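Local atomic coordinates of polysaccharide deacetylase (Ammonifex degensii, PDB entry 4WCJ), a protein that binds zinc and probably removes N-acetyl groups from poly-beta-1,6-N-acetyl-D-glucosamine, as a family 4 carbohydrate esterase with a beta-alpha barrel. Residues A[68-73]-A[91-96]. Sequence-based numbering, arbitrary orientation.
Sequences VGVRFV and KLVLVT
Val93 O accepts a hydrogen bond from Val73 N, 2.9 Å away, the shortest of three backbone hydrogen bonds that pair the short strand 71-72 in parallel with strand 91-99 of the deacetylase's beta-alpha barrel; with helix 75-82 between them, the two strands form a beta-alpha-beta unit. The CA of Phe72 adds a C-H···O contact to the same oxygen, which is thus met by two neighbouring residues. Val93 also gives its own N-H to Arg71 O, and the ladder begins with Arg71 N on Lys91 O, 3.2 Å away. Beyond Val73 the strands part, and a water spans the gap, donating to Val73 O and accepting from Val95 N.

On the face carrying Phe72 and Val93, these two side chains lie side by side. With CG beside its backbone N (chi1 -69°), the Phe72 ring stands off the sheet and leans toward Val95, whose CG2 meets the ring edge at CE2, 3.8 Å off. Leu62 and Leu65 of helix 55-67 also touch this ring, so it lies between the strand pair and that helix. An alanine here would probably open a gap between Val95 and that helix. Val73 crosses Leu94 at about a right angle, CG1 near CB, and both side chains touch Ala78 of helix 75-82. Just before strand 71-72, Val70 presses CG1 against CG2 of Val93, 3.5 Å apart, tighter than usual van der Waals contact.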
loop_
_atom_site.group_PDB
_atom_site.type_symbol
_atom_site.label_atom_id
_atom_site.label_comp_id
_atom_site.label_asym_id
_atom_site.label_seq_id
_atom_site.Cartn_x
_atom_site.Cartn_y
_atom_site.Cartn_z
ATOM N N VAL A 68 1.056 -19.672 11.364
ATOM C CA VAL A 68 1.515 -19.366 12.722
ATOM C C VAL A 68 0.548 -18.422 13.446
ATOM O O VAL A 68 0.856 -17.898 14.516
ATOM C CB VAL A 68 2.934 -18.755 12.719
ATOM C CG1 VAL A 68 3.606 -18.968 14.064
ATOM C CG2 VAL A 68 3.780 -19.397 11.648
ATOM N N GLY A 69 -0.627 -18.211 12.865
ATOM C CA GLY A 69 -1.715 -17.577 13.591
ATOM C C GLY A 69 -1.947 -16.090 13.386
ATOM O O GLY A 69 -2.702 -15.476 14.138
ATOM N N VAL A 70 -1.307 -15.510 12.374
ATOM C CA VAL A 70 -1.504 -14.100 12.043
ATOM C C VAL A 70 -2.885 -13.846 11.417
ATOM O O VAL A 70 -3.297 -14.566 10.505
ATOM C CB VAL A 70 -0.404 -13.605 11.080
ATOM C CG1 VAL A 70 -0.859 -12.385 10.316
ATOM C CG2 VAL A 70 0.892 -13.329 11.841
ATOM N N ARG A 71 -3.591 -12.829 11.914
ATOM C CA ARG A 71 -4.889 -12.436 11.362
ATOM C C ARG A 71 -4.760 -11.374 10.268
ATOM O O ARG A 71 -4.241 -10.282 10.513
ATOM C CB ARG A 71 -5.806 -11.916 12.473
ATOM C CG ARG A 71 -6.977 -11.091 11.972
ATOM C CD ARG A 71 -8.030 -10.887 13.048
ATOM N NE ARG A 71 -9.273 -10.364 12.486
ATOM C CZ ARG A 71 -10.439 -10.353 13.126
ATOM N NH1 ARG A 71 -10.528 -10.845 14.353
ATOM N NH2 ARG A 71 -11.519 -9.855 12.533
ATOM N N PHE A 72 -5.229 -11.696 9.063
ATOM C CA PHE A 72 -5.236 -10.727 7.968
ATOM C C PHE A 72 -6.468 -9.828 8.038
ATOM O O PHE A 72 -7.615 -10.296 8.085
ATOM C CB PHE A 72 -5.170 -11.424 6.609
ATOM C CG PHE A 72 -3.849 -12.083 6.322
ATOM C CD1 PHE A 72 -3.625 -13.399 6.686
ATOM C CD2 PHE A 72 -2.827 -11.384 5.686
ATOM C CE1 PHE A 72 -2.414 -14.012 6.419
ATOM C CE2 PHE A 72 -1.620 -11.991 5.409
ATOM C CZ PHE A 72 -1.408 -13.308 5.783
ATOM N N VAL A 73 -6.199 -8.531 8.002
ATOM C CA VAL A 73 -7.144 -7.469 8.307
ATOM C C VAL A 73 -7.526 -6.691 7.028
ATOM O O VAL A 73 -6.711 -6.557 6.112
ATOM C CB VAL A 73 -6.515 -6.536 9.386
ATOM C CG1 VAL A 73 -6.207 -5.128 8.848
ATOM C CG2 VAL A 73 -7.342 -6.514 10.669
ATOM N N LYS A 91 -2.219 -10.112 17.063
ATOM C CA LYS A 91 -1.265 -9.896 15.977
ATOM C C LYS A 91 -1.946 -9.692 14.612
ATOM O O LYS A 91 -2.479 -10.643 14.046
ATOM C CB LYS A 91 -0.323 -11.100 15.905
ATOM C CG LYS A 91 1.045 -10.805 15.387
ATOM C CD LYS A 91 2.055 -10.684 16.522
ATOM C CE LYS A 91 2.633 -12.038 16.899
ATOM N NZ LYS A 91 3.844 -11.901 17.761
ATOM N N LEU A 92 -1.894 -8.473 14.074
ATOM C CA LEU A 92 -2.627 -8.136 12.844
ATOM C C LEU A 92 -1.706 -7.820 11.662
ATOM O O LEU A 92 -0.608 -7.297 11.852
ATOM C CB LEU A 92 -3.548 -6.943 13.098
ATOM C CG LEU A 92 -4.273 -6.951 14.445
ATOM C CD1 LEU A 92 -5.056 -5.671 14.634
ATOM C CD2 LEU A 92 -5.187 -8.161 14.564
ATOM N N VAL A 93 -2.157 -8.129 10.446
ATOM C CA VAL A 93 -1.401 -7.800 9.235
ATOM C C VAL A 93 -2.304 -7.315 8.102
ATOM O O VAL A 93 -3.336 -7.915 7.821
ATOM C CB VAL A 93 -0.574 -9.007 8.726
ATOM C CG1 VAL A 93 -0.047 -8.756 7.317
ATOM C CG2 VAL A 93 0.582 -9.287 9.661
ATOM N N LEU A 94 -1.899 -6.216 7.469
ATOM C CA LEU A 94 -2.524 -5.726 6.247
ATOM C C LEU A 94 -1.575 -5.895 5.063
ATOM O O LEU A 94 -0.413 -5.468 5.115
ATOM C CB LEU A 94 -2.917 -4.255 6.392
ATOM C CG LEU A 94 -3.496 -3.578 5.145
ATOM C CD1 LEU A 94 -4.737 -4.309 4.650
ATOM C CD2 LEU A 94 -3.824 -2.126 5.427
ATOM N N VAL A 95 -2.067 -6.524 4.001
ATOM C CA VAL A 95 -1.306 -6.652 2.764
ATOM C C VAL A 95 -1.549 -5.437 1.871
ATOM O O VAL A 95 -2.698 -5.065 1.625
ATOM C CB VAL A 95 -1.687 -7.942 1.996
ATOM C CG1 VAL A 95 -0.947 -8.015 0.668
ATOM C CG2 VAL A 95 -1.404 -9.167 2.847
ATOM N N THR A 96 -0.470 -4.797 1.419
ATOM C CA THR A 96 -0.591 -3.696 0.462
ATOM C C THR A 96 0.383 -3.840 -0.712
ATOM O O THR A 96 1.471 -4.427 -0.585
ATOM C CB THR A 96 -0.362 -2.303 1.129
ATOM O OG1 THR A 96 1.041 -2.063 1.318
ATOM C CG2 THR A 96 -1.108 -2.197 2.452
HETATM O O HOH W 1 -4.550 -8.111 4.435
#